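Long-range contacts in glutamine synthetase (Helicobacter pylori, PDB 5ZLI), which is a type I-beta glutamine synthetase, a twelve-subunit enzyme whose chains each combine a beta-Grasp domain with a larger catalytic domain: residues 226-231 / 274-279; 278-283 / 369-374. All coordinates share one frame; numbering follows the deposited sequence.

Both interactions lie in the catalytic domain and meet on strand 278-286, sharing M278 and H279; their centres are about 12 Å apart. Along the chain, strand 228-237 comes first, then the 274-279 segment leading into strand 278-286, and much later the 369-374 loop that follows strand 366-368. All three strands belong to one mixed sheet, in which strand 133-145 pairs with both 228-237 and 278-286. Interaction 1 spans this central strand, whereas interaction 2 joins the start of 278-286 to the loop leaving strand 366-368, another of its neighbours. Together they tie parts distant in sequence into the buried core of the domain, with H279 taking part in both.

Interaction 1: residues 226-231 / 274-279; sequences QAQGEV and NGSGMH
Q228 reaches across to G275 and S276 and makes the hydrogen bonds of this contact through its side-chain amide. Its chain is extended beyond CG (chi2 -176°), which carries the amide over to the backbone of the other segment. NE2 donates to G275 O at 3.0 Å and, with its second N-H, to S276 OG at 2.9 Å. Both bonds are moderately bent, with N-H...acceptor angles close to 150°. G275 O lies near the plane of the glutamine amide, but from the carbonyl's side the donor stands above the C=O plane and not on a lone pair. The two bonds hold the amide by its nitrogen, while OE1 accepts from A225 N, so both polar ends of this buried group are engaged.

Van der Waals contacts are sparse. Q228 OE1 lies 4.1 Å from N274 CB, and the two side-chain amides stand almost perpendicular to each other.

Farther along, E230 and H279 point toward each other: E230 OE1 comes within 4.3 Å of H279 CD2, meeting the ring obliquely, with no bond between them. E139, E141 and E223 bring further carboxylates close to E230, a grouping consistent with the acidic, metal-binding centre of glutamine synthetases.

The touching parts run in nearly the same direction, 15° apart, yet do not pair; the CA atoms of Q228 and S276 are 7.8 Å apart. Strand 133-145 explains this: G229 pairs with F142, G277 with E141, and F143 touches the side chains of both Q228 and S276. V231 of strand 228-237 packs on helix 200-212 and on the neighbouring strand 217-222.

Interaction 2: residues 278-283 / 369-374; sequences MHTHVS and RFPDSS
M278 and H279, at the start of strand 278-286, meet P371, D372 and R369 of the loop after strand 366-368 in a buried contact combining a backbone bond, a guanidinium-imidazole stack and apolar packing. M278 N donates to P371 O over 2.7 Å, with an N-H...acceptor angle of 158°.

The guanidinium of R369 lies over one face of the H279 imidazole, centres 4.1 Å apart and planes inclined by 30°. A bend at chi3 (57°) folds the arginine back over the ring, while R369 O sits in the ring plane at its edge. Outside partners fix the guanidinium: NH1 makes a salt bridge with E367, and NH2 bonds to E337 O.

M278 turns its chain at chi3, bringing CE to 3.9 Å from P371 CB, and its CB rests 3.6 Å from D372 CA. S373 OG lies 4.0 Å from M278 CB and bonds to N140 OD1, whereas D372 points away and bonds to S328.

Beyond these residues, T280 pairs with F368 and V282 with F366, and F381 of helix 377-393 packs on M278 and T280. The pattern is that of an antiparallel strand pair whose partner leaves the sheet: M278 keeps a bond to the departing chain, within the large mixed sheet of the glutamine synthetase catalytic domain.

Interaction 1: residues 226-231 / 274-279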
loop_
_atom_site.group_PDB
_atom_site.type_symbol
_atom_site.label_atom_id
_atom_site.label_comp_id
_atom_site.label_asym_id
_atom_site.label_seq_id
_atom_site.Cartn_x
_atom_site.Cartn_y
_atom_site.Cartn_z
ATOM N N GLN B 226 21.252 -26.436 14.015
ATOM C CA GLN B 226 20.278 -25.523 14.606
ATOM C C GLN B 226 18.867 -26.120 14.684
ATOM O O GLN B 226 18.173 -25.919 15.685
ATOM C CB GLN B 226 20.293 -24.210 13.840
ATOM C CG GLN B 226 21.669 -23.622 13.819
ATOM C CD GLN B 226 21.719 -22.298 13.145
ATOM O OE1 GLN B 226 21.100 -21.341 13.585
ATOM N NE2 GLN B 226 22.451 -22.235 12.042
ATOM N N ALA B 227 18.380 -26.807 13.654
ATOM C CA ALA B 227 17.020 -27.351 13.740
ATOM C C ALA B 227 17.028 -28.874 13.797
ATOM O O ALA B 227 16.066 -29.534 13.402
ATOM C CB ALA B 227 16.137 -26.878 12.587
ATOM N N GLN B 228 18.103 -29.431 14.311
ATOM C CA GLN B 228 18.405 -30.831 14.148
ATOM C C GLN B 228 17.921 -31.610 15.365
ATOM O O GLN B 228 17.799 -31.073 16.474
ATOM C CB GLN B 228 19.906 -31.019 13.949
ATOM C CG GLN B 228 20.233 -32.172 13.046
ATOM C CD GLN B 228 21.703 -32.420 12.930
ATOM O OE1 GLN B 228 22.499 -31.879 13.694
ATOM N NE2 GLN B 228 22.076 -33.273 12.001
ATOM N N GLY B 229 17.670 -32.898 15.144
ATOM C CA GLY B 229 17.113 -33.761 16.169
ATOM C C GLY B 229 17.468 -35.195 15.861
ATOM O O GLY B 229 18.029 -35.501 14.808
ATOM N N GLU B 230 17.127 -36.078 16.794
ATOM C CA GLU B 230 17.516 -37.476 16.685
ATOM C C GLU B 230 16.685 -38.288 17.681
ATOM O O GLU B 230 16.391 -37.823 18.786
ATOM C CB GLU B 230 19.017 -37.611 16.995
ATOM C CG GLU B 230 19.802 -38.822 16.440
ATOM C CD GLU B 230 21.215 -38.871 17.043
ATOM O OE1 GLU B 230 22.086 -39.652 16.584
ATOM O OE2 GLU B 230 21.459 -38.064 17.966
ATOM N N VAL B 231 16.350 -39.520 17.300
ATOM C CA VAL B 231 15.693 -40.469 18.192
ATOM C C VAL B 231 16.428 -41.800 18.073
ATOM O O VAL B 231 16.701 -42.276 16.965
ATOM C CB VAL B 231 14.193 -40.644 17.875
ATOM C CG1 VAL B 231 13.560 -41.681 18.813
ATOM C CG2 VAL B 231 13.466 -39.318 17.978
ATOM N N ASN B 274 26.414 -28.665 11.252
ATOM C CA ASN B 274 26.569 -30.114 11.217
ATOM C C ASN B 274 25.627 -30.736 10.212
ATOM O O ASN B 274 24.491 -30.285 10.048
ATOM C CB ASN B 274 26.306 -30.736 12.591
ATOM C CG ASN B 274 27.570 -31.016 13.347
ATOM O OD1 ASN B 274 28.600 -30.360 13.162
ATOM N ND2 ASN B 274 27.515 -32.029 14.176
ATOM N N GLY B 275 26.107 -31.780 9.538
ATOM C CA GLY B 275 25.239 -32.557 8.689
ATOM C C GLY B 275 24.471 -33.584 9.499
ATOM O O GLY B 275 24.686 -33.762 10.703
ATOM N N SER B 276 23.551 -34.267 8.831
ATOM C CA SER B 276 22.794 -35.329 9.464
ATOM C C SER B 276 23.448 -36.658 9.122
ATOM O O SER B 276 23.821 -36.895 7.972
ATOM C CB SER B 276 21.342 -35.294 9.021
ATOM O OG SER B 276 20.741 -34.108 9.517
ATOM N N GLY B 277 23.630 -37.504 10.128
ATOM C CA GLY B 277 24.221 -38.789 9.855
ATOM C C GLY B 277 23.205 -39.888 10.013
ATOM O O GLY B 277 22.133 -39.667 10.590
ATOM N N MET B 278 23.498 -41.057 9.447
ATOM C CA MET B 278 22.851 -42.296 9.861
ATOM C C MET B 278 23.951 -43.117 10.521
ATOM O O MET B 278 24.598 -43.952 9.895
ATOM C CB MET B 278 22.167 -43.044 8.699
ATOM C CG MET B 278 21.352 -44.264 9.143
ATOM S SD MET B 278 20.568 -45.199 7.802
ATOM C CE MET B 278 22.027 -45.794 6.937
ATOM N N HIS B 279 24.209 -42.808 11.790
ATOM C CA HIS B 279 25.121 -43.577 12.622
ATOM C C HIS B 279 24.554 -44.984 12.805
ATOM O O HIS B 279 23.534 -45.192 13.472
ATOM C CB HIS B 279 25.327 -42.851 13.948
ATOM C CG HIS B 279 25.934 -41.495 13.785
ATOM N ND1 HIS B 279 26.750 -41.174 12.719
ATOM C CD2 HIS B 279 25.798 -40.360 14.509
ATOM C CE1 HIS B 279 27.120 -39.909 12.814
ATOM N NE2 HIS B 279 26.550 -39.391 13.887
#

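Interaction 2: residues 278-283 / 369-374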
loop_
_atom_site.group_PDB
_atom_site.type_symbol
_atom_site.label_atom_id
_atom_site.label_comp_id
_atom_site.label_asym_id
_atom_site.label_seq_id
_atom_site.Cartn_x
_atom_site.Cartn_y
_atom_site.Cartn_z
ATOM N N MET B 278 23.498 -41.057 9.447
ATOM C CA MET B 278 22.851 -42.296 9.861
ATOM C C MET B 278 23.951 -43.117 10.521
ATOM O O MET B 278 24.598 -43.952 9.895
ATOM C CB MET B 278 22.167 -43.044 8.699
ATOM C CG MET B 278 21.352 -44.264 9.143
ATOM S SD MET B 278 20.568 -45.199 7.802
ATOM C CE MET B 278 22.027 -45.794 6.937
ATOM N N HIS B 279 24.209 -42.808 11.790
ATOM C CA HIS B 279 25.121 -43.577 12.622
ATOM C C HIS B 279 24.554 -44.984 12.805
ATOM O O HIS B 279 23.534 -45.192 13.472
ATOM C CB HIS B 279 25.327 -42.851 13.948
ATOM C CG HIS B 279 25.934 -41.495 13.785
ATOM N ND1 HIS B 279 26.750 -41.174 12.719
ATOM C CD2 HIS B 279 25.798 -40.360 14.509
ATOM C CE1 HIS B 279 27.120 -39.909 12.814
ATOM N NE2 HIS B 279 26.550 -39.391 13.887
ATOM N N THR B 280 25.198 -45.947 12.162
ATOM C CA THR B 280 24.717 -47.318 12.065
ATOM C C THR B 280 25.566 -48.204 12.973
ATOM O O THR B 280 26.798 -48.163 12.912
ATOM C CB THR B 280 24.746 -47.779 10.596
ATOM O OG1 THR B 280 25.710 -47.010 9.885
ATOM C CG2 THR B 280 23.436 -47.515 9.923
ATOM N N HIS B 281 24.909 -48.960 13.840
ATOM C CA HIS B 281 25.563 -49.842 14.794
ATOM C C HIS B 281 25.379 -51.297 14.365
ATOM O O HIS B 281 24.242 -51.734 14.143
ATOM C CB HIS B 281 24.985 -49.635 16.208
ATOM C CG HIS B 281 25.304 -48.305 16.838
ATOM N ND1 HIS B 281 25.482 -48.159 18.202
ATOM C CD2 HIS B 281 25.469 -47.068 16.306
ATOM C CE1 HIS B 281 25.749 -46.893 18.481
ATOM N NE2 HIS B 281 25.749 -46.210 17.348
ATOM N N VAL B 282 26.482 -52.058 14.265
ATOM C CA VAL B 282 26.372 -53.460 13.852
ATOM C C VAL B 282 26.852 -54.412 14.951
ATOM O O VAL B 282 27.769 -54.106 15.716
ATOM C CB VAL B 282 27.153 -53.735 12.539
ATOM C CG1 VAL B 282 26.689 -52.825 11.425
ATOM C CG2 VAL B 282 28.636 -53.573 12.777
ATOM N N SER B 283 26.200 -55.567 15.038
ATOM C CA SER B 283 26.763 -56.741 15.700
ATOM C C SER B 283 26.248 -57.950 14.933
ATOM O O SER B 283 25.119 -57.947 14.420
ATOM C CB SER B 283 26.375 -56.923 17.193
ATOM O OG SER B 283 24.975 -57.154 17.433
ATOM N N ARG B 369 30.013 -44.251 11.173
ATOM C CA ARG B 369 29.535 -42.880 11.197
ATOM C C ARG B 369 29.413 -42.261 9.811
ATOM O O ARG B 369 28.901 -41.144 9.703
ATOM C CB ARG B 369 30.446 -42.011 12.064
ATOM C CG ARG B 369 30.561 -42.460 13.491
ATOM C CD ARG B 369 31.521 -41.571 14.252
ATOM N NE ARG B 369 31.147 -40.152 14.218
ATOM C CZ ARG B 369 30.156 -39.618 14.937
ATOM N NH1 ARG B 369 29.419 -40.368 15.747
ATOM N NH2 ARG B 369 29.895 -38.323 14.849
ATOM N N PHE B 370 29.926 -42.907 8.769
ATOM C CA PHE B 370 29.878 -42.305 7.443
ATOM C C PHE B 370 28.533 -42.414 6.723
ATOM O O PHE B 370 28.257 -41.557 5.876
ATOM C CB PHE B 370 30.995 -42.866 6.560
ATOM C CG PHE B 370 31.043 -44.372 6.503
ATOM C CD1 PHE B 370 31.800 -45.087 7.419
ATOM C CD2 PHE B 370 30.364 -45.074 5.526
ATOM C CE1 PHE B 370 31.857 -46.457 7.384
ATOM C CE2 PHE B 370 30.415 -46.471 5.491
ATOM C CZ PHE B 370 31.163 -47.151 6.424
ATOM N N PRO B 371 27.658 -43.386 6.998
ATOM C CA PRO B 371 26.376 -43.419 6.266
ATOM C C PRO B 371 25.418 -42.302 6.670
ATOM O O PRO B 371 25.507 -41.717 7.753
ATOM C CB PRO B 371 25.796 -44.799 6.592
ATOM C CG PRO B 371 26.591 -45.327 7.666
ATOM C CD PRO B 371 27.877 -44.625 7.761
ATOM N N ASP B 372 24.488 -42.002 5.753
ATOM C CA ASP B 372 23.428 -41.009 5.949
ATOM C C ASP B 372 22.091 -41.537 5.445
ATOM O O ASP B 372 21.994 -42.609 4.839
ATOM C CB ASP B 372 23.740 -39.677 5.255
ATOM C CG ASP B 372 24.132 -39.836 3.782
ATOM O OD1 ASP B 372 23.312 -40.365 3.003
ATOM O OD2 ASP B 372 25.254 -39.398 3.407
ATOM N N SER B 373 21.041 -40.763 5.712
ATOM C CA SER B 373 19.689 -41.238 5.425
ATOM C C SER B 373 19.283 -41.055 3.972
ATOM O O SER B 373 18.238 -41.573 3.566
ATOM C CB SER B 373 18.675 -40.550 6.337
ATOM O OG SER B 373 19.041 -40.680 7.709
ATOM N N SER B 374 20.106 -40.395 3.160
ATOM C CA SER B 374 19.871 -40.411 1.721
ATOM C C SER B 374 20.078 -41.804 1.153
ATOM O O SER B 374 19.842 -42.033 -0.037
ATOM C CB SER B 374 20.768 -39.359 1.033
ATOM O OG SER B 374 21.613 -39.896 0.031
#